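Local coordinates for adenylate kinase (Cryptosporidium parvum Iowa II, PDB 3BE4), which probably transfers a phosphoryl group between ATP and AMP, and here holds the two-substrate mimic bis(adenosine)-5'-pentaphosphate in its nucleotide sites, at residues Ile125-Ser130 with His143-Pro148. Sequence-based numbering, arbitrary orientation.
With AP5 (bis(adenosine)-5'-pentaphosphate), chain C.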
loop_
_atom_site.group_PDB
_atom_site.type_symbol
_atom_site.label_atom_id
_atom_site.label_comp_id
_atom_site.label_asym_id
_atom_site.label_seq_id
_atom_site.Cartn_x
_atom_site.Cartn_y
_atom_site.Cartn_z
ATOM N N ILE A 125 -5.860 -14.236 -1.506
ATOM C CA ILE A 125 -5.340 -13.049 -2.329
ATOM C C ILE A 125 -5.656 -13.271 -3.806
ATOM O O ILE A 125 -5.875 -12.355 -4.490
ATOM C CB ILE A 125 -3.722 -12.983 -2.191
ATOM C CG1 ILE A 125 -3.467 -12.562 -0.706
ATOM C CG2 ILE A 125 -3.049 -12.214 -3.272
ATOM C CD1 ILE A 125 -3.961 -11.015 -0.564
ATOM N N ILE A 126 -5.563 -14.482 -4.342
ATOM C CA ILE A 126 -5.833 -14.704 -5.735
ATOM C C ILE A 126 -7.289 -14.347 -6.032
ATOM O O ILE A 126 -7.429 -13.694 -7.047
ATOM C CB ILE A 126 -5.652 -16.189 -6.072
ATOM C CG1 ILE A 126 -4.171 -16.592 -5.841
ATOM C CG2 ILE A 126 -6.196 -16.547 -7.414
ATOM C CD1 ILE A 126 -3.292 -15.917 -6.431
ATOM N N GLU A 127 -8.208 -14.535 -5.077
ATOM C CA GLU A 127 -9.619 -14.254 -5.307
ATOM C C GLU A 127 -9.712 -12.715 -5.148
ATOM O O GLU A 127 -10.560 -12.058 -5.878
ATOM C CB GLU A 127 -10.359 -14.907 -4.127
ATOM C CG GLU A 127 -11.841 -14.475 -4.135
ATOM C CD GLU A 127 -12.666 -14.904 -5.338
ATOM O OE1 GLU A 127 -12.126 -15.752 -6.149
ATOM O OE2 GLU A 127 -13.895 -14.546 -5.228
ATOM N N ARG A 128 -8.969 -12.126 -4.241
ATOM C CA ARG A 128 -9.092 -10.613 -4.138
ATOM C C ARG A 128 -8.639 -9.933 -5.432
ATOM O O ARG A 128 -9.320 -9.023 -5.971
ATOM C CB ARG A 128 -8.203 -10.022 -3.011
ATOM C CG ARG A 128 -8.476 -10.608 -1.608
ATOM C CD ARG A 128 -9.885 -10.099 -1.189
ATOM N NE ARG A 128 -10.326 -10.622 0.122
ATOM C CZ ARG A 128 -9.987 -10.088 1.341
ATOM N NH1 ARG A 128 -9.242 -8.998 1.459
ATOM N NH2 ARG A 128 -10.524 -10.711 2.437
ATOM N N ILE A 129 -7.537 -10.377 -6.024
ATOM C CA ILE A 129 -6.958 -9.703 -7.230
ATOM C C ILE A 129 -7.871 -10.010 -8.426
ATOM O O ILE A 129 -8.129 -9.153 -9.250
ATOM C CB ILE A 129 -5.459 -10.237 -7.422
ATOM C CG1 ILE A 129 -4.590 -9.622 -6.365
ATOM C CG2 ILE A 129 -5.145 -9.795 -8.819
ATOM C CD1 ILE A 129 -3.146 -10.159 -6.403
ATOM N N SER A 130 -8.402 -11.225 -8.485
ATOM C CA SER A 130 -9.148 -11.621 -9.680
ATOM C C SER A 130 -10.406 -10.756 -9.883
ATOM O O SER A 130 -10.779 -10.511 -11.038
ATOM C CB SER A 130 -9.469 -13.099 -9.654
ATOM O OG SER A 130 -10.439 -13.275 -8.774
ATOM N N HIS A 143 -14.084 -4.136 -6.030
ATOM C CA HIS A 143 -14.028 -5.612 -6.284
ATOM C C HIS A 143 -15.435 -5.978 -6.801
ATOM O O HIS A 143 -16.421 -5.673 -6.099
ATOM C CB HIS A 143 -13.736 -6.364 -4.981
ATOM C CG HIS A 143 -13.375 -7.816 -5.283
ATOM N ND1 HIS A 143 -14.370 -8.753 -5.582
ATOM C CD2 HIS A 143 -12.197 -8.465 -5.301
ATOM C CE1 HIS A 143 -13.783 -9.931 -5.808
ATOM N NE2 HIS A 143 -12.473 -9.773 -5.639
ATOM N N VAL A 144 -15.499 -6.677 -7.920
ATOM C CA VAL A 144 -16.797 -6.975 -8.512
ATOM C C VAL A 144 -17.706 -7.791 -7.648
ATOM O O VAL A 144 -18.992 -7.633 -7.738
ATOM C CB VAL A 144 -16.499 -7.532 -9.897
ATOM C CG1 VAL A 144 -15.918 -8.973 -9.807
ATOM C CG2 VAL A 144 -17.676 -7.313 -10.851
ATOM N N LYS A 145 -17.178 -8.623 -6.715
ATOM C CA LYS A 145 -18.012 -9.342 -5.777
ATOM C C LYS A 145 -18.164 -8.627 -4.421
ATOM O O LYS A 145 -19.303 -8.596 -3.848
ATOM C CB LYS A 145 -17.375 -10.716 -5.508
ATOM C CG LYS A 145 -17.284 -11.615 -6.699
ATOM C CD LYS A 145 -16.708 -12.961 -6.155
ATOM C CE LYS A 145 -16.609 -13.876 -7.293
ATOM N NZ LYS A 145 -16.038 -15.267 -6.702
ATOM N N TYR A 146 -17.031 -8.191 -3.832
ATOM C CA TYR A 146 -16.996 -7.910 -2.338
ATOM C C TYR A 146 -16.942 -6.420 -2.077
ATOM O O TYR A 146 -17.149 -6.024 -0.884
ATOM C CB TYR A 146 -15.757 -8.555 -1.735
ATOM C CG TYR A 146 -15.727 -9.998 -2.082
ATOM C CD1 TYR A 146 -16.811 -10.896 -1.847
ATOM C CD2 TYR A 146 -14.523 -10.529 -2.675
ATOM C CE1 TYR A 146 -16.741 -12.239 -2.241
ATOM C CE2 TYR A 146 -14.489 -11.804 -3.028
ATOM C CZ TYR A 146 -15.533 -12.655 -2.759
ATOM O OH TYR A 146 -15.529 -14.000 -3.173
ATOM N N ASN A 147 -16.755 -5.573 -3.072
ATOM C CA ASN A 147 -16.722 -4.134 -2.862
ATOM C C ASN A 147 -16.940 -3.404 -4.166
ATOM O O ASN A 147 -16.121 -2.629 -4.660
ATOM C CB ASN A 147 -15.397 -3.688 -2.227
ATOM C CG ASN A 147 -15.510 -2.326 -1.582
ATOM O OD1 ASN A 147 -16.641 -1.826 -1.338
ATOM N ND2 ASN A 147 -14.398 -1.761 -1.241
ATOM N N PRO A 148 -18.149 -3.561 -4.728
ATOM C CA PRO A 148 -18.415 -3.080 -6.085
ATOM C C PRO A 148 -18.611 -1.588 -6.196
ATOM O O PRO A 148 -18.947 -0.991 -5.145
ATOM C CB PRO A 148 -19.741 -3.834 -6.441
ATOM C CG PRO A 148 -19.735 -5.036 -5.457
ATOM C CD PRO A 148 -19.199 -4.418 -4.222
HETATM P PA AP5 C . 1.211 -1.985 -5.555
HETATM O O1A AP5 C . 0.316 -1.058 -6.395
HETATM O O2A AP5 C . 1.416 -1.696 -4.142
HETATM O O3A AP5 C . 0.698 -3.491 -5.729
HETATM P PB AP5 C . 0.796 -4.747 -4.760
HETATM O O1B AP5 C . 1.948 -4.647 -3.882
HETATM O O2B AP5 C . 0.582 -5.985 -5.640
HETATM O O3B AP5 C . -0.587 -4.481 -3.842
HETATM P PG AP5 C . -2.031 -4.096 -4.312
HETATM O O1G AP5 C . -2.426 -5.037 -5.396
HETATM O O2G AP5 C . -2.024 -2.643 -4.558
HETATM O O3G AP5 C . -2.749 -4.495 -2.962
HETATM P PD AP5 C . -3.562 -3.674 -1.810
HETATM O O1D AP5 C . -3.464 -2.241 -2.116
HETATM O O2D AP5 C . -3.094 -4.235 -0.532
HETATM O O3D AP5 C . -5.048 -4.234 -2.003
HETATM P PE AP5 C . -6.327 -3.456 -2.549
HETATM O O1E AP5 C . -6.037 -2.951 -3.861
HETATM O O2E AP5 C . -6.869 -2.489 -1.516
HETATM O O5F AP5 C . 2.683 -2.110 -6.165
HETATM C C5F AP5 C . 2.676 -2.236 -7.595
HETATM C C4F AP5 C . 4.118 -2.813 -7.911
HETATM O O4F AP5 C . 4.999 -1.715 -7.899
HETATM C C3F AP5 C . 4.710 -3.820 -7.000
HETATM O O3F AP5 C . 4.265 -5.126 -7.294
HETATM C C2F AP5 C . 6.184 -3.605 -7.400
HETATM O O2F AP5 C . 6.437 -4.084 -8.777
HETATM C C1F AP5 C . 6.312 -2.093 -7.429
HETATM N N9A AP5 C . 6.577 -1.580 -6.112
HETATM C C8A AP5 C . 5.632 -0.825 -5.363
HETATM N N7A AP5 C . 6.155 -0.472 -4.200
HETATM C C5A AP5 C . 7.482 -0.946 -4.185
HETATM C C6A AP5 C . 8.493 -0.809 -3.253
HETATM N N6A AP5 C . 8.422 -0.315 -2.011
HETATM N N1A AP5 C . 9.705 -1.440 -3.625
HETATM C C2A AP5 C . 9.812 -1.978 -4.821
HETATM N N3A AP5 C . 8.858 -2.126 -5.765
HETATM C C4A AP5 C . 7.639 -1.495 -5.436
HETATM O O5J AP5 C . -7.373 -4.628 -2.558
HETATM C C5J AP5 C . -7.272 -5.722 -3.596
HETATM C C4J AP5 C . -8.734 -6.132 -3.876
HETATM O O4J AP5 C . -9.433 -6.689 -2.746
HETATM C C3J AP5 C . -9.547 -4.987 -4.486
HETATM O O3J AP5 C . -10.409 -5.505 -5.476
HETATM C C2J AP5 C . -10.355 -4.655 -3.270
HETATM O O2J AP5 C . -11.610 -4.094 -3.630
HETATM C C1J AP5 C . -10.716 -5.882 -2.554
HETATM N N9B AP5 C . -10.866 -5.877 -1.131
HETATM C C8B AP5 C . -10.214 -5.047 -0.221
HETATM N N7B AP5 C . -10.586 -5.417 1.019
HETATM C C5B AP5 C . -11.471 -6.464 0.916
HETATM C C6B AP5 C . -12.051 -7.361 1.866
HETATM N N6B AP5 C . -11.854 -7.162 3.169
HETATM N N1B AP5 C . -12.855 -8.356 1.398
HETATM C C2B AP5 C . -12.972 -8.576 0.017
HETATM N N3B AP5 C . -12.366 -7.810 -0.940
HETATM C C4B AP5 C . -11.529 -6.802 -0.495
#
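Arg-128 and His-143 bring the two backbones nearest to each other, their CA atoms 7.3 Å apart, where the C-terminal part of helix 122-130 faces the turn that follows strand 141-143. The turn is closed by paired backbone hydrogen bonds between His-143 and Asn-147, and the imidazole of His-143 reaches from it to the helix. His-143 CG is anti to its backbone N (chi1 -168°), which carries the ring toward the helix; His-143 NE2 donates an almost straight 3.0 Å bond to Glu-127 O, which sits in the ring plane. That carbonyl also accepts from Ser-130 OG, which approaches from the opposite face of the carbonyl plane. His-143 ND1 accepts from the backbone N of Lys-145 and, further out of the ring plane, of Tyr-146, so both ring nitrogens are engaged and the rotation of the ring is fixed. Next to NE2, His-143 CD2 comes within 3.0 Å of Arg-128 O.

Glu-127 makes a second link, the bend at chi2 (63°) turning its CD toward Lys-145. Lys-145 NZ, at the end of an extended chain, forms a salt bridge with Glu-127 OE2 on the syn lone pair (2.7 Å), while Tyr-146 OH donates to the same oxygen from the anti side, somewhat out of the carboxylate plane. In the adenylate kinase fold, helix 122-130 and this loop of the lid approach one adenine of AP5 from its two sides, consistent with the ATP site. Arg-128 lays its guanidinium over the base, with N1B of AP5 above the centre of the group; its NH2 forms a salt bridge with Glu-124 and a hydrogen bond to Ala-202 O. From the other side of the base plane, Tyr-146 CB meets the C2B rim of AP5 (3.3 Å), and His-143 CB lies 3.4 Å from O2J of the AP5 ribose.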